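Local coordinates for protein metazoan TIR-STING fusion (Crassostrea gigas, PDB 6WT6) that joins a TIR domain to a STING ligand-binding domain in one chain, and so probably belongs to the STING family of signalling receptors, at residues Ala33-Cys38 against Asn86-Ile91. Sequence-based numbering, arbitrary orientation.
Sequences AFISYC and NVILVI
Two neighbouring parallel strands, 33-36 and 87-91, are stitched by an alternating ladder of main-chain hydrogen bonds, tight at its start and slacker toward its C-terminal end. Phe34 donates its N-H to Asn86 O at 2.9 Å and returns its carbonyl to the same strand, Ile88 N reaching Phe34 O at 2.7 Å, nearly along the C=O axis. Ser36 repeats the pattern: its N-H donates to Ile88 O, whereas the closing bond, Val90 N to Ser36 O, lengthens to 3.2 Å yet stays straight (167° at the hydrogen). CA spacing widens along the pair, from 4.6 Å between Ala33 CA and Asn86 CA to 5.4 Å between Tyr37 CA and Val90 CA. Both are inner strands of the parallel sheet of the TIR fold, flanked by helices, 60-62 lying beyond 33-36 and 120-124 beyond 87-91. On the face of Ala33 and Ile35, the extended Ile88 side chain (chi2 173°) lays CD1 against Ala33 CB at 3.8 Å, while the side chains of Ile35 and Val90 cross obliquely, CG2 to CG2, and Ile35 also packs on helix 43-56. On the opposite face, Val87 CG1 touches the edge of the Phe34 ring, and Leu89 CD2 approaches Ser36 CB at 3.9 Å. Ser36 OG, anti to its backbone N, hydrogen-bonds Glu104. The slacker end does not open to solvent: Tyr37 turns its ring away, stacking on Phe62, and stays buried.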
loop_
_atom_site.group_PDB
_atom_site.type_symbol
_atom_site.label_atom_id
_atom_site.label_comp_id
_atom_site.label_asym_id
_atom_site.label_seq_id
_atom_site.Cartn_x
_atom_site.Cartn_y
_atom_site.Cartn_z
ATOM N N ALA A 33 -4.296 27.374 -0.811
ATOM C CA ALA A 33 -5.420 26.484 -1.052
ATOM C C ALA A 33 -5.565 26.200 -2.539
ATOM O O ALA A 33 -5.431 27.102 -3.371
ATOM C CB ALA A 33 -6.724 27.073 -0.504
ATOM N N PHE A 34 -5.830 24.939 -2.863
ATOM C CA PHE A 34 -6.257 24.542 -4.194
ATOM C C PHE A 34 -7.765 24.355 -4.174
ATOM O O PHE A 34 -8.292 23.615 -3.339
ATOM C CB PHE A 34 -5.573 23.250 -4.647
ATOM C CG PHE A 34 -6.113 22.696 -5.941
ATOM C CD1 PHE A 34 -5.793 23.290 -7.152
ATOM C CD2 PHE A 34 -6.933 21.579 -5.948
ATOM C CE1 PHE A 34 -6.285 22.783 -8.345
ATOM C CE2 PHE A 34 -7.428 21.067 -7.139
ATOM C CZ PHE A 34 -7.101 21.671 -8.337
ATOM N N ILE A 35 -8.452 25.037 -5.082
ATOM C CA ILE A 35 -9.901 24.946 -5.196
ATOM C C ILE A 35 -10.220 23.881 -6.239
ATOM O O ILE A 35 -10.031 24.094 -7.440
ATOM C CB ILE A 35 -10.517 26.303 -5.557
ATOM C CG1 ILE A 35 -10.293 27.291 -4.413
ATOM C CG2 ILE A 35 -11.999 26.162 -5.862
ATOM C CD1 ILE A 35 -10.843 28.666 -4.672
ATOM N N SER A 36 -10.688 22.724 -5.775
ATOM C CA SER A 36 -11.078 21.621 -6.641
ATOM C C SER A 36 -12.577 21.712 -6.899
ATOM O O SER A 36 -13.380 21.624 -5.964
ATOM C CB SER A 36 -10.718 20.278 -6.008
ATOM O OG SER A 36 -10.986 19.204 -6.891
ATOM N N TYR A 37 -12.950 21.885 -8.165
ATOM C CA TYR A 37 -14.343 22.066 -8.537
ATOM C C TYR A 37 -14.617 21.334 -9.840
ATOM O O TYR A 37 -13.707 21.061 -10.627
ATOM C CB TYR A 37 -14.700 23.552 -8.676
ATOM C CG TYR A 37 -13.932 24.269 -9.768
ATOM C CD1 TYR A 37 -12.619 24.686 -9.566
ATOM C CD2 TYR A 37 -14.521 24.540 -10.995
ATOM C CE1 TYR A 37 -11.916 25.342 -10.561
ATOM C CE2 TYR A 37 -13.828 25.196 -11.992
ATOM C CZ TYR A 37 -12.528 25.594 -11.773
ATOM O OH TYR A 37 -11.839 26.250 -12.768
ATOM N N CYS A 38 -15.891 21.005 -10.054
ATOM C CA CYS A 38 -16.334 20.470 -11.334
ATOM C C CYS A 38 -16.574 21.626 -12.297
ATOM O O CYS A 38 -17.448 22.465 -12.058
ATOM C CB CYS A 38 -17.603 19.638 -11.170
ATOM S SG CYS A 38 -18.326 19.100 -12.742
ATOM N N ASN A 86 -3.763 23.557 1.765
ATOM C CA ASN A 86 -5.096 22.997 1.911
ATOM C C ASN A 86 -5.712 22.758 0.535
ATOM O O ASN A 86 -5.328 23.376 -0.460
ATOM C CB ASN A 86 -6.001 23.920 2.744
ATOM C CG ASN A 86 -5.581 23.988 4.208
ATOM O OD1 ASN A 86 -4.708 24.772 4.581
ATOM N ND2 ASN A 86 -6.214 23.173 5.043
ATOM N N VAL A 87 -6.667 21.832 0.486
ATOM C CA VAL A 87 -7.459 21.570 -0.711
ATOM C C VAL A 87 -8.919 21.813 -0.358
ATOM O O VAL A 87 -9.459 21.170 0.553
ATOM C CB VAL A 87 -7.256 20.140 -1.243
ATOM C CG1 VAL A 87 -8.232 19.851 -2.372
ATOM C CG2 VAL A 87 -5.828 19.954 -1.722
ATOM N N ILE A 88 -9.555 22.737 -1.071
ATOM C CA ILE A 88 -10.955 23.087 -0.855
ATOM C C ILE A 88 -11.802 22.314 -1.859
ATOM O O ILE A 88 -11.662 22.497 -3.075
ATOM C CB ILE A 88 -11.176 24.601 -0.989
ATOM C CG1 ILE A 88 -10.486 25.348 0.156
ATOM C CG2 ILE A 88 -12.658 24.930 -1.025
ATOM C CD1 ILE A 88 -10.509 26.851 0.003
ATOM N N LEU A 89 -12.675 21.443 -1.355
ATOM C CA LEU A 89 -13.577 20.652 -2.185
ATOM C C LEU A 89 -14.930 21.349 -2.259
ATOM O O LEU A 89 -15.573 21.571 -1.228
ATOM C CB LEU A 89 -13.742 19.238 -1.627
ATOM C CG LEU A 89 -12.514 18.327 -1.553
ATOM C CD1 LEU A 89 -12.898 16.985 -0.943
ATOM C CD2 LEU A 89 -11.893 18.132 -2.927
ATOM N N VAL A 90 -15.359 21.689 -3.474
ATOM C CA VAL A 90 -16.664 22.302 -3.705
ATOM C C VAL A 90 -17.631 21.175 -4.057
ATOM O O VAL A 90 -17.698 20.731 -5.205
ATOM C CB VAL A 90 -16.607 23.364 -4.804
ATOM C CG1 VAL A 90 -17.955 24.054 -4.940
ATOM C CG2 VAL A 90 -15.507 24.373 -4.513
ATOM N N ILE A 91 -18.390 20.719 -3.066
ATOM C CA ILE A 91 -19.228 19.533 -3.189
ATOM C C ILE A 91 -20.684 19.980 -3.203
ATOM O O ILE A 91 -21.224 20.417 -2.179
ATOM C CB ILE A 91 -18.964 18.535 -2.056
ATOM C CG1 ILE A 91 -17.508 18.067 -2.099
ATOM C CG2 ILE A 91 -19.922 17.358 -2.155
ATOM C CD1 ILE A 91 -17.175 17.014 -1.070
#